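Local coordinates for Sn-glycerol-3-phosphate ABC transporter substrate-binding protein UspB (Mycobacterium tuberculosis, PDB 4MFI) that probably captures glycerophosphocholine outside the cell membrane and hands it to an ABC importer as that transporter's substrate-binding subunit, at residues W42-P46 / Y78-K84; E53-R59 / T334-F339; G173-W177 / L292-P296; L388-I394 / R419-L424. One frame throughout, in Å; residues are numbered along the deposited sequence.

How the interactions relate
Solute-binding proteins of this family are built from two alpha/beta lobes. Interactions 1 and 2 belong to the same lobe and touch: their centres are 19 Å apart, and E53 of interaction 2 meets H45 and S43 of interaction 1, with H45 ND1 2.6 Å from E53 OE1 and S43 OG 2.7 Å from E53 OE2. Interaction 3 lies on the far side of the chain's centre from interaction 1, 35 Å away between centres. Interaction 4 comes within about 7 Å of interaction 1 (nearest atoms), and R103 spans the space between them, forming salt bridges to D79 and D392. Interactions 2 and 4 lie 37 Å apart between centres. None of the four contacts includes a ligand.

Interaction 1: residues W42-P46 / Y78-K84; sequences WSSHP and YDEVAQK
A lysine laid over a tryptophan is the striking feature here. K84, extended through chi1 to chi3 (t) before a final p bend, stretches across one face of W42 (chi1 m), its CE 3.9 Å from the centroid of the six-membered ring in a CH-pi contact. K84 NZ lies 5.1 Å from that centroid, at most a weak cation-pi attraction. Residues 42-43 are extended; S44 then turns (-96/4) and H45 takes a left-handed conformation (54/57), forming an ST turn in which H45 N donates to S43 OG at 2.9 Å. S43 OG also pairs with E53. The turn brings S44 opposite the start of helix 78-88, with S44 CA 6.4 Å from Y78 CA. Compact S44 leaves room for V81 (t), whose CG2 sits 3.6 Å from S44 CB, while the m rotamer of Y78 carries its OH to 3.3 Å from P46 CB. Helix 78-88 thus covers strand 39-43 while linking its two parallel neighbours, 69-73 and 97-101, the beta-alpha-beta crossover of a periplasmic-binding-protein lobe.

Interaction 2: residues E53-R59 / T334-F339; sequences ERELIGR and TNTAYF
Two helices pack nearly antiparallel here, their segment axes 10.7 Å apart at closest approach and crossing at 163°. Helix 333-343, late in the chain, packs beside helix 50-63 in the same lobe, in keeping with the discontinuous lobes of binding proteins. N335 lies level with L56 (CA atoms 7.0 Å apart) and F339 with E53 (7.9 Å). T334 offers only its methyl, CG2, 4.0 Å from R59 NH1. N335 (chi1 m) uses both ends of its amide: OD1 accepts from R59 NH1 at 3.0 Å, ND2 binds the carbonyl of F329, and its CB rests 3.7 Å from L56 CD2. One turn later Y338 (chi1 t) reaches across, its CD2 3.8 Å from L56 CD2. A flat aromatic ring suits this place because the guanidinium of R59 spreads over its face, R59 CZ lying 4.3 Å from the ring centroid in a cation-pi contact. F339 (chi1 t) fills the more buried side, its CD1 4.0 Å from L56 CD1 and its CE1, at the ring edge, 4.2 Å from CG of E53, whose carboxylate serves H45, S43 and Y150. Extended R59 is steadied within its own helix, its NE meeting E55 OE2 in a 2.8 Å salt bridge.

Interaction 3: residues G173-W177 / L292-P296; sequences GPQSW and LPTGP
P293, with 103 Å² of its surface covered, dominates the contact between the loop leading into helix 177-191 and the loop that follows strand 287-290. It continues the extended course of 292-293 (-64/150, then -55/141) and points its ring into the angle between P174 and W177. W177 (chi1 m, chi2 106°) turns its indole so that P293 CG stands 3.8 Å from the five-membered-ring centroid, a CH-pi contact over the face. P174 closes another side, its CG 4.0 Å from P293 CG. S176 CA lies 4.9 Å from P293 CA, and S176, the helix N-cap, caps the nitrogen of E179 with OG. Water 1 links Q175 O (2.8 Å) to T294 N (3.0 Å), water 2 Q175 O (3.0 Å) to T294 O (2.8 Å), water 3 W177 N (3.0 Å) to T294 O (3.0 Å), and water 4 W177 NE1 (2.8 Å) to P293 O (2.7 Å). Proline's rigid, apolar ring suits a flat indole and a second proline; the loops thus touch through rings but pair polar groups through solvent.

Interaction 4: residues L388-I394 / R419-L424; sequences LPGGDRI and RLQVIL
One arm of a helical hairpin, helix 391-405 with the turn leading into it, packs by its N-terminal end against the other, helix 409-427. L388 to G391 form a type II beta turn, G391 N donating to L388 O at 2.9 Å. P389 (-53/125) suits the turn's second position, and G390 its third, where phi is +68°; G390 is also the N-cap. L388 lies beside L424 (CA atoms 5.8 Å apart). The main bump is L388 (t, t), which enters a hollow lined by L420, I423 and L424: its CD2 is 3.7 Å from L420 CD2 and 3.8 Å from I423 CG2, and its CD1 3.9 Å from L424 CB. L420 (m, t) packs against the bare backbone of G391, its CD2 4.0 Å from G391 CA; a CB there would be crowded by L388 O, not by L420. I394 (m, t) fills the next gap, its CD1 3.9 Å from L420 CD2 and 3.6 Å from I423 CD1. P389 covers I423, its CB 3.9 Å from I423 CG2. At the exposed border the R419 guanidinium face covers I394 CG2, and water 5 joins I394 O (2.9 Å) to R419 NH2 (3.1 Å).

Interaction 1: residues W42-P46 / Y78-K84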
loop_
_atom_site.group_PDB
_atom_site.type_symbol
_atom_site.label_atom_id
_atom_site.label_comp_id
_atom_site.label_asym_id
_atom_site.label_seq_id
_atom_site.Cartn_x
_atom_site.Cartn_y
_atom_site.Cartn_z
ATOM N N TRP A 42 15.092 -9.674 -8.918
ATOM C CA TRP A 42 15.575 -8.495 -8.205
ATOM C C TRP A 42 14.585 -8.061 -7.139
ATOM O O TRP A 42 13.473 -7.619 -7.447
ATOM C CB TRP A 42 15.801 -7.335 -9.173
ATOM C CG TRP A 42 17.001 -7.489 -10.057
ATOM C CD1 TRP A 42 17.708 -8.634 -10.306
ATOM C CD2 TRP A 42 17.641 -6.452 -10.808
ATOM N NE1 TRP A 42 18.746 -8.369 -11.169
ATOM C CE2 TRP A 42 18.725 -7.036 -11.492
ATOM C CE3 TRP A 42 17.399 -5.084 -10.968
ATOM C CZ2 TRP A 42 19.564 -6.300 -12.331
ATOM C CZ3 TRP A 42 18.234 -4.355 -11.800
ATOM C CH2 TRP A 42 19.302 -4.963 -12.468
ATOM N N SER A 43 14.996 -8.187 -5.882
ATOM C CA SER A 43 14.143 -7.847 -4.751
ATOM C C SER A 43 14.886 -6.983 -3.734
ATOM O O SER A 43 16.115 -7.035 -3.636
ATOM C CB SER A 43 13.656 -9.128 -4.071
ATOM O OG SER A 43 12.857 -8.834 -2.939
ATOM N N SER A 44 14.132 -6.185 -2.986
ATOM C CA SER A 44 14.680 -5.452 -1.852
ATOM C C SER A 44 14.444 -6.221 -0.555
ATOM O O SER A 44 14.779 -5.743 0.529
ATOM C CB SER A 44 14.038 -4.070 -1.754
ATOM O OG SER A 44 12.627 -4.186 -1.733
ATOM N N HIS A 45 13.875 -7.418 -0.677
ATOM C CA HIS A 45 13.562 -8.251 0.483
ATOM C C HIS A 45 12.702 -7.497 1.498
ATOM O O HIS A 45 13.086 -7.375 2.665
ATOM C CB HIS A 45 14.843 -8.746 1.173
ATOM C CG HIS A 45 15.922 -9.185 0.228
ATOM N ND1 HIS A 45 15.717 -10.131 -0.753
ATOM C CD2 HIS A 45 17.220 -8.813 0.126
ATOM C CE1 HIS A 45 16.840 -10.317 -1.424
ATOM N NE2 HIS A 45 17.769 -9.533 -0.909
ATOM N N PRO A 46 11.537 -6.993 1.066
ATOM C CA PRO A 46 10.736 -6.144 1.955
ATOM C C PRO A 46 10.302 -6.891 3.213
ATOM O O PRO A 46 9.985 -8.083 3.152
ATOM C CB PRO A 46 9.523 -5.779 1.095
ATOM C CG PRO A 46 9.402 -6.917 0.120
ATOM C CD PRO A 46 10.829 -7.299 -0.192
ATOM N N TYR A 78 12.368 0.082 -2.137
ATOM C CA TYR A 78 11.788 0.074 -3.474
ATOM C C TYR A 78 12.402 1.134 -4.377
ATOM O O TYR A 78 12.528 0.919 -5.582
ATOM C CB TYR A 78 10.272 0.260 -3.406
ATOM C CG TYR A 78 9.545 -0.823 -2.644
ATOM C CD1 TYR A 78 9.914 -2.162 -2.761
ATOM C CD2 TYR A 78 8.482 -0.509 -1.806
ATOM C CE1 TYR A 78 9.240 -3.152 -2.068
ATOM C CE2 TYR A 78 7.805 -1.488 -1.110
ATOM C CZ TYR A 78 8.185 -2.810 -1.244
ATOM O OH TYR A 78 7.511 -3.793 -0.549
ATOM N N ASP A 79 12.764 2.281 -3.803
ATOM C CA ASP A 79 13.375 3.350 -4.583
ATOM C C ASP A 79 14.704 2.894 -5.173
ATOM O O ASP A 79 15.008 3.177 -6.334
ATOM C CB ASP A 79 13.592 4.601 -3.727
ATOM C CG ASP A 79 12.306 5.370 -3.455
ATOM O OD1 ASP A 79 11.426 5.414 -4.336
ATOM O OD2 ASP A 79 12.190 5.967 -2.361
ATOM N N GLU A 80 15.490 2.172 -4.379
ATOM C CA GLU A 80 16.787 1.694 -4.843
ATOM C C GLU A 80 16.644 0.626 -5.924
ATOM O O GLU A 80 17.414 0.609 -6.888
ATOM C CB GLU A 80 17.637 1.188 -3.675
ATOM C CG GLU A 80 18.086 2.294 -2.736
ATOM C CD GLU A 80 19.156 1.839 -1.766
ATOM O OE1 GLU A 80 19.539 0.642 -1.808
ATOM O OE2 GLU A 80 19.611 2.684 -0.963
ATOM N N VAL A 81 15.659 -0.258 -5.779
ATOM C CA VAL A 81 15.419 -1.258 -6.816
ATOM C C VAL A 81 15.079 -0.564 -8.128
ATOM O O VAL A 81 15.573 -0.948 -9.189
ATOM C CB VAL A 81 14.294 -2.230 -6.430
ATOM C CG1 VAL A 81 14.003 -3.195 -7.573
ATOM C CG2 VAL A 81 14.676 -3.000 -5.175
ATOM N N ALA A 82 14.246 0.470 -8.049
ATOM C CA ALA A 82 13.840 1.197 -9.240
ATOM C C ALA A 82 15.038 1.826 -9.960
ATOM O O ALA A 82 15.118 1.767 -11.191
ATOM C CB ALA A 82 12.798 2.244 -8.896
ATOM N N GLN A 83 15.962 2.437 -9.212
ATOM C CA GLN A 83 17.142 3.035 -9.842
ATOM C C GLN A 83 18.056 1.983 -10.461
ATOM O O GLN A 83 18.624 2.196 -11.535
ATOM C CB GLN A 83 17.925 3.913 -8.868
ATOM C CG GLN A 83 17.139 5.110 -8.338
ATOM C CD GLN A 83 16.566 6.004 -9.433
ATOM O OE1 GLN A 83 17.039 6.011 -10.570
ATOM N NE2 GLN A 83 15.546 6.775 -9.084
ATOM N N LYS A 84 18.202 0.845 -9.788
ATOM C CA LYS A 84 19.034 -0.220 -10.330
ATOM C C LYS A 84 18.425 -0.734 -11.635
ATOM O O LYS A 84 19.142 -0.957 -12.620
ATOM C CB LYS A 84 19.196 -1.347 -9.309
ATOM C CG LYS A 84 20.242 -2.385 -9.689
ATOM C CD LYS A 84 20.229 -3.542 -8.695
ATOM C CE LYS A 84 21.196 -4.648 -9.091
ATOM N NZ LYS A 84 22.612 -4.193 -9.038
#

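Interaction 2: residues E53-R59 / T334-F339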
loop_
_atom_site.group_PDB
_atom_site.type_symbol
_atom_site.label_atom_id
_atom_site.label_comp_id
_atom_site.label_asym_id
_atom_site.label_seq_id
_atom_site.Cartn_x
_atom_site.Cartn_y
_atom_site.Cartn_z
ATOM N N GLU A 53 11.997 -15.581 0.919
ATOM C CA GLU A 53 12.179 -15.613 -0.528
ATOM C C GLU A 53 13.031 -16.808 -0.969
ATOM O O GLU A 53 12.730 -17.456 -1.975
ATOM C CB GLU A 53 12.776 -14.294 -1.023
ATOM C CG GLU A 53 11.838 -13.113 -0.810
ATOM C CD GLU A 53 12.395 -11.805 -1.325
ATOM O OE1 GLU A 53 13.600 -11.549 -1.106
ATOM O OE2 GLU A 53 11.625 -11.026 -1.944
ATOM N N ARG A 54 14.091 -17.106 -0.224
ATOM C CA ARG A 54 14.898 -18.284 -0.535
ATOM C C ARG A 54 14.084 -19.572 -0.402
ATOM O O ARG A 54 14.267 -20.511 -1.179
ATOM C CB ARG A 54 16.152 -18.344 0.335
ATOM C CG ARG A 54 17.192 -17.298 -0.038
ATOM C CD ARG A 54 18.500 -17.513 0.709
ATOM N NE ARG A 54 18.318 -17.471 2.158
ATOM C CZ ARG A 54 18.428 -16.369 2.893
ATOM N NH1 ARG A 54 18.725 -15.210 2.318
ATOM N NH2 ARG A 54 18.246 -16.425 4.205
ATOM N N GLU A 55 13.181 -19.613 0.573
ATOM C CA GLU A 55 12.311 -20.771 0.741
ATOM C C GLU A 55 11.361 -20.910 -0.446
ATOM O O GLU A 55 11.160 -22.010 -0.964
ATOM C CB GLU A 55 11.533 -20.685 2.063
ATOM C CG GLU A 55 10.389 -21.697 2.200
ATOM C CD GLU A 55 10.848 -23.146 2.244
ATOM O OE1 GLU A 55 12.024 -23.405 2.589
ATOM O OE2 GLU A 55 10.016 -24.036 1.937
ATOM N N LEU A 56 10.786 -19.796 -0.891
ATOM C CA LEU A 56 9.880 -19.831 -2.035
ATOM C C LEU A 56 10.614 -20.257 -3.310
ATOM O O LEU A 56 10.074 -21.007 -4.128
ATOM C CB LEU A 56 9.199 -18.477 -2.224
ATOM C CG LEU A 56 8.224 -18.098 -1.108
ATOM C CD1 LEU A 56 7.646 -16.707 -1.331
ATOM C CD2 LEU A 56 7.116 -19.142 -0.992
ATOM N N ILE A 57 11.852 -19.796 -3.466
ATOM C CA ILE A 57 12.680 -20.195 -4.604
ATOM C C ILE A 57 12.956 -21.700 -4.574
ATOM O O ILE A 57 12.914 -22.371 -5.609
ATOM C CB ILE A 57 14.001 -19.389 -4.642
ATOM C CG1 ILE A 57 13.733 -17.956 -5.115
ATOM C CG2 ILE A 57 15.027 -20.057 -5.556
ATOM C CD1 ILE A 57 14.916 -17.026 -4.934
ATOM N N GLY A 58 13.213 -22.230 -3.380
ATOM C CA GLY A 58 13.441 -23.655 -3.220
ATOM C C GLY A 58 12.214 -24.450 -3.625
ATOM O O GLY A 58 12.323 -25.473 -4.314
ATOM N N ARG A 59 11.044 -23.983 -3.197
ATOM C CA ARG A 59 9.789 -24.633 -3.570
ATOM C C ARG A 59 9.588 -24.586 -5.083
ATOM O O ARG A 59 9.150 -25.566 -5.691
ATOM C CB ARG A 59 8.600 -23.973 -2.862
ATOM C CG ARG A 59 8.635 -24.083 -1.340
ATOM C CD ARG A 59 7.485 -23.311 -0.699
ATOM N NE ARG A 59 7.516 -23.432 0.757
ATOM C CZ ARG A 59 6.509 -23.112 1.563
ATOM N NH1 ARG A 59 5.373 -22.643 1.062
ATOM N NH2 ARG A 59 6.634 -23.279 2.873
ATOM N N THR A 334 -0.931 -21.241 -1.379
ATOM C CA THR A 334 -0.032 -21.766 -0.355
ATOM C C THR A 334 1.126 -20.808 -0.088
ATOM O O THR A 334 1.482 -20.522 1.063
ATOM C CB THR A 334 0.562 -23.116 -0.818
ATOM O OG1 THR A 334 -0.485 -24.088 -0.918
ATOM C CG2 THR A 334 1.607 -23.616 0.152
ATOM N N ASN A 335 1.714 -20.304 -1.161
ATOM C CA ASN A 335 2.945 -19.544 -1.034
ATOM C C ASN A 335 2.735 -18.113 -0.567
ATOM O O ASN A 335 3.552 -17.580 0.184
ATOM C CB ASN A 335 3.740 -19.611 -2.335
ATOM C CG ASN A 335 4.295 -20.989 -2.581
ATOM O OD1 ASN A 335 4.546 -21.739 -1.635
ATOM N ND2 ASN A 335 4.486 -21.341 -3.847
ATOM N N THR A 336 1.645 -17.482 -0.994
ATOM C CA THR A 336 1.354 -16.150 -0.476
ATOM C C THR A 336 0.961 -16.222 1.005
ATOM O O THR A 336 1.291 -15.329 1.782
ATOM C CB THR A 336 0.291 -15.391 -1.318
ATOM O OG1 THR A 336 0.275 -14.013 -0.923
ATOM C CG2 THR A 336 -1.103 -15.984 -1.140
ATOM N N ALA A 337 0.285 -17.297 1.400
ATOM C CA ALA A 337 -0.023 -17.511 2.811
ATOM C C ALA A 337 1.265 -17.617 3.618
ATOM O O ALA A 337 1.413 -16.965 4.656
ATOM C CB ALA A 337 -0.875 -18.758 2.996
ATOM N N TYR A 338 2.201 -18.429 3.131
ATOM C CA TYR A 338 3.508 -18.561 3.771
ATOM C C TYR A 338 4.244 -17.224 3.866
ATOM O O TYR A 338 4.748 -16.855 4.937
ATOM C CB TYR A 338 4.373 -19.591 3.037
ATOM C CG TYR A 338 5.809 -19.600 3.502
ATOM C CD1 TYR A 338 6.171 -20.214 4.694
ATOM C CD2 TYR A 338 6.802 -18.975 2.755
ATOM C CE1 TYR A 338 7.485 -20.210 5.125
ATOM C CE2 TYR A 338 8.113 -18.968 3.171
ATOM C CZ TYR A 338 8.452 -19.582 4.356
ATOM O OH TYR A 338 9.762 -19.568 4.770
ATOM N N PHE A 339 4.302 -16.497 2.751
ATOM C CA PHE A 339 4.978 -15.207 2.727
ATOM C C PHE A 339 4.362 -14.255 3.754
ATOM O O PHE A 339 5.081 -13.568 4.491
ATOM C CB PHE A 339 4.911 -14.602 1.322
ATOM C CG PHE A 339 5.795 -13.401 1.133
ATOM C CD1 PHE A 339 7.172 -13.546 1.004
ATOM C CD2 PHE A 339 5.249 -12.128 1.043
ATOM C CE1 PHE A 339 7.991 -12.442 0.813
ATOM C CE2 PHE A 339 6.062 -11.017 0.855
ATOM C CZ PHE A 339 7.438 -11.179 0.741
#

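Interaction 3: residues G173-W177 / L292-P296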
loop_
_atom_site.group_PDB
_atom_site.type_symbol
_atom_site.label_atom_id
_atom_site.label_comp_id
_atom_site.label_asym_id
_atom_site.label_seq_id
_atom_site.Cartn_x
_atom_site.Cartn_y
_atom_site.Cartn_z
ATOM N N GLY A 173 -13.648 0.196 16.364
ATOM C CA GLY A 173 -13.265 1.413 15.688
ATOM C C GLY A 173 -14.501 2.226 15.347
ATOM O O GLY A 173 -15.639 1.746 15.457
ATOM N N PRO A 174 -14.291 3.479 14.927
ATOM C CA PRO A 174 -15.414 4.338 14.542
ATOM C C PRO A 174 -16.124 3.854 13.273
ATOM O O PRO A 174 -15.490 3.306 12.357
ATOM C CB PRO A 174 -14.747 5.697 14.310
ATOM C CG PRO A 174 -13.319 5.353 13.928
ATOM C CD PRO A 174 -12.981 4.133 14.738
ATOM N N GLN A 175 -17.441 4.057 13.230
ATOM C CA GLN A 175 -18.276 3.695 12.087
ATOM C C GLN A 175 -18.131 4.688 10.946
ATOM O O GLN A 175 -18.357 4.354 9.781
ATOM C CB GLN A 175 -19.746 3.671 12.523
ATOM C CG GLN A 175 -20.163 2.444 13.323
ATOM C CD GLN A 175 -20.357 1.228 12.446
ATOM O OE1 GLN A 175 -20.230 1.302 11.219
ATOM N NE2 GLN A 175 -20.671 0.102 13.063
ATOM N N SER A 176 -17.796 5.926 11.295
ATOM C CA SER A 176 -17.553 6.971 10.313
ATOM C C SER A 176 -16.474 7.883 10.859
ATOM O O SER A 176 -16.257 7.946 12.078
ATOM C CB SER A 176 -18.829 7.780 10.031
ATOM O OG SER A 176 -19.240 8.522 11.174
ATOM N N TRP A 177 -15.807 8.614 9.979
ATOM C CA TRP A 177 -14.860 9.606 10.450
ATOM C C TRP A 177 -15.537 10.700 11.277
ATOM O O TRP A 177 -14.944 11.215 12.234
ATOM C CB TRP A 177 -14.049 10.172 9.280
ATOM C CG TRP A 177 -12.973 9.213 8.864
ATOM C CD1 TRP A 177 -12.954 8.421 7.748
ATOM C CD2 TRP A 177 -11.782 8.911 9.594
ATOM N NE1 TRP A 177 -11.804 7.653 7.737
ATOM C CE2 TRP A 177 -11.073 7.936 8.860
ATOM C CE3 TRP A 177 -11.240 9.376 10.796
ATOM C CZ2 TRP A 177 -9.845 7.422 9.289
ATOM C CZ3 TRP A 177 -10.024 8.864 11.222
ATOM C CH2 TRP A 177 -9.340 7.897 10.469
ATOM N N LEU A 292 -10.642 0.722 8.473
ATOM C CA LEU A 292 -10.955 2.136 8.365
ATOM C C LEU A 292 -12.463 2.290 8.175
ATOM O O LEU A 292 -13.107 1.412 7.601
ATOM C CB LEU A 292 -10.204 2.769 7.195
ATOM C CG LEU A 292 -8.772 3.246 7.465
ATOM C CD1 LEU A 292 -7.841 2.144 7.964
ATOM C CD2 LEU A 292 -8.233 3.907 6.207
ATOM N N PRO A 293 -13.034 3.408 8.652
ATOM C CA PRO A 293 -14.443 3.673 8.353
ATOM C C PRO A 293 -14.698 3.654 6.849
ATOM O O PRO A 293 -13.881 4.126 6.050
ATOM C CB PRO A 293 -14.650 5.093 8.883
ATOM C CG PRO A 293 -13.606 5.263 9.937
ATOM C CD PRO A 293 -12.425 4.475 9.464
ATOM N N THR A 294 -15.831 3.098 6.453
ATOM C CA THR A 294 -16.205 3.124 5.049
ATOM C C THR A 294 -16.890 4.452 4.737
ATOM O O THR A 294 -17.137 5.268 5.631
ATOM C CB THR A 294 -17.153 1.976 4.706
ATOM O OG1 THR A 294 -18.419 2.206 5.335
ATOM C CG2 THR A 294 -16.581 0.659 5.197
ATOM N N GLY A 295 -17.180 4.678 3.463
ATOM C CA GLY A 295 -18.066 5.761 3.093
ATOM C C GLY A 295 -19.507 5.303 3.228
ATOM O O GLY A 295 -19.780 4.240 3.794
ATOM N N PRO A 296 -20.446 6.100 2.702
ATOM C CA PRO A 296 -21.871 5.753 2.763
ATOM C C PRO A 296 -22.135 4.424 2.069
ATOM O O PRO A 296 -21.452 4.111 1.087
ATOM C CB PRO A 296 -22.541 6.888 1.989
ATOM C CG PRO A 296 -21.598 8.023 2.095
ATOM C CD PRO A 296 -20.222 7.426 2.104
HETATM O O HOH W 1 -17.684 1.962 8.497
HETATM O O HOH W 2 -19.522 5.239 7.175
HETATM O O HOH W 3 -16.540 7.662 7.250
HETATM O O HOH W 4 -11.669 5.660 5.722
#

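Interaction 4: residues L388-I394 / R419-L424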
loop_
_atom_site.group_PDB
_atom_site.type_symbol
_atom_site.label_atom_id
_atom_site.label_comp_id
_atom_site.label_asym_id
_atom_site.label_seq_id
_atom_site.Cartn_x
_atom_site.Cartn_y
_atom_site.Cartn_z
ATOM N N LEU A 388 1.249 9.998 -11.100
ATOM C CA LEU A 388 1.727 11.347 -11.374
ATOM C C LEU A 388 3.047 11.501 -10.628
ATOM O O LEU A 388 3.090 11.327 -9.410
ATOM C CB LEU A 388 0.684 12.346 -10.869
ATOM C CG LEU A 388 0.769 13.821 -11.274
ATOM C CD1 LEU A 388 -0.564 14.500 -10.999
ATOM C CD2 LEU A 388 1.912 14.551 -10.561
ATOM N N PRO A 389 4.133 11.818 -11.350
ATOM C CA PRO A 389 5.470 11.856 -10.747
ATOM C C PRO A 389 5.542 12.734 -9.508
ATOM O O PRO A 389 5.172 13.909 -9.563
ATOM C CB PRO A 389 6.341 12.449 -11.863
ATOM C CG PRO A 389 5.661 12.028 -13.115
ATOM C CD PRO A 389 4.176 12.087 -12.799
ATOM N N GLY A 390 5.997 12.146 -8.404
ATOM C CA GLY A 390 6.090 12.832 -7.127
ATOM C C GLY A 390 4.780 13.209 -6.446
ATOM O O GLY A 390 4.800 13.893 -5.425
ATOM N N GLY A 391 3.644 12.769 -6.984
ATOM C CA GLY A 391 2.365 13.189 -6.439
ATOM C C GLY A 391 2.192 12.824 -4.972
ATOM O O GLY A 391 1.652 13.605 -4.172
ATOM N N ASP A 392 2.646 11.629 -4.611
ATOM C CA ASP A 392 2.620 11.221 -3.213
ATOM C C ASP A 392 3.384 12.186 -2.318
ATOM O O ASP A 392 2.905 12.557 -1.249
ATOM C CB ASP A 392 3.170 9.803 -3.047
ATOM C CG ASP A 392 4.615 9.672 -3.482
ATOM O OD1 ASP A 392 4.963 10.186 -4.568
ATOM O OD2 ASP A 392 5.413 9.061 -2.733
ATOM N N ARG A 393 4.561 12.614 -2.769
ATOM C CA ARG A 393 5.424 13.457 -1.953
ATOM C C ARG A 393 4.911 14.897 -1.877
ATOM O O ARG A 393 4.978 15.544 -0.825
ATOM C CB ARG A 393 6.854 13.432 -2.503
ATOM C CG ARG A 393 7.469 12.024 -2.624
ATOM C CD ARG A 393 7.577 11.297 -1.290
ATOM N NE ARG A 393 8.229 12.113 -0.265
ATOM C CZ ARG A 393 8.532 11.679 0.955
ATOM N NH1 ARG A 393 8.258 10.426 1.304
ATOM N NH2 ARG A 393 9.110 12.493 1.829
ATOM N N ILE A 394 4.415 15.396 -3.001
ATOM C CA ILE A 394 3.904 16.762 -3.067
ATOM C C ILE A 394 2.599 16.898 -2.271
ATOM O O ILE A 394 2.422 17.843 -1.497
ATOM C CB ILE A 394 3.713 17.200 -4.537
ATOM C CG1 ILE A 394 5.073 17.238 -5.248
ATOM C CG2 ILE A 394 2.996 18.540 -4.625
ATOM C CD1 ILE A 394 4.976 17.401 -6.759
ATOM N N ARG A 419 0.548 22.837 -9.330
ATOM C CA ARG A 419 1.851 22.200 -9.524
ATOM C C ARG A 419 1.719 20.800 -10.107
ATOM O O ARG A 419 2.477 20.416 -11.003
ATOM C CB ARG A 419 2.635 22.180 -8.209
ATOM C CG ARG A 419 3.084 23.593 -7.815
ATOM C CD ARG A 419 3.516 23.698 -6.389
ATOM N NE ARG A 419 4.596 22.778 -6.078
ATOM C CZ ARG A 419 4.705 22.145 -4.917
ATOM N NH1 ARG A 419 5.714 21.321 -4.709
ATOM N NH2 ARG A 419 3.791 22.332 -3.968
ATOM N N LEU A 420 0.761 20.043 -9.592
ATOM C CA LEU A 420 0.518 18.688 -10.083
ATOM C C LEU A 420 0.042 18.692 -11.535
ATOM O O LEU A 420 0.408 17.811 -12.317
ATOM C CB LEU A 420 -0.508 17.970 -9.203
ATOM C CG LEU A 420 -0.093 17.668 -7.756
ATOM C CD1 LEU A 420 -1.232 16.947 -7.039
ATOM C CD2 LEU A 420 1.182 16.848 -7.697
ATOM N N GLN A 421 -0.780 19.675 -11.900
ATOM C CA GLN A 421 -1.289 19.765 -13.266
ATOM C C GLN A 421 -0.137 19.968 -14.250
ATOM O O GLN A 421 -0.078 19.318 -15.297
ATOM C CB GLN A 421 -2.296 20.910 -13.398
ATOM C CG GLN A 421 -3.022 20.904 -14.736
ATOM C CD GLN A 421 -3.992 19.757 -14.836
ATOM O OE1 GLN A 421 -4.901 19.635 -14.016
ATOM N NE2 GLN A 421 -3.807 18.901 -15.840
ATOM N N VAL A 422 0.781 20.868 -13.904
ATOM C CA VAL A 422 1.946 21.123 -14.745
ATOM C C VAL A 422 2.796 19.861 -14.907
ATOM O O VAL A 422 3.187 19.508 -16.021
ATOM C CB VAL A 422 2.780 22.292 -14.189
ATOM C CG1 VAL A 422 4.125 22.383 -14.890
ATOM C CG2 VAL A 422 2.019 23.596 -14.345
ATOM N N ILE A 423 3.051 19.158 -13.806
ATOM C CA ILE A 423 3.859 17.939 -13.870
ATOM C C ILE A 423 3.160 16.852 -14.692
ATOM O O ILE A 423 3.775 16.207 -15.539
ATOM C CB ILE A 423 4.205 17.417 -12.457
ATOM C CG1 ILE A 423 5.189 18.374 -11.773
ATOM C CG2 ILE A 423 4.814 16.005 -12.524
ATOM C CD1 ILE A 423 5.330 18.142 -10.284
ATOM N N LEU A 424 1.871 16.660 -14.445
ATOM C CA LEU A 424 1.096 15.665 -15.177
ATOM C C LEU A 424 1.123 15.932 -16.684
ATOM O O LEU A 424 1.387 15.028 -17.483
ATOM C CB LEU A 424 -0.352 15.677 -14.681
ATOM C CG LEU A 424 -1.256 14.597 -15.268
ATOM C CD1 LEU A 424 -0.802 13.211 -14.796
ATOM C CD2 LEU A 424 -2.701 14.868 -14.873
HETATM O O HOH W 5 3.417 20.551 -1.513
#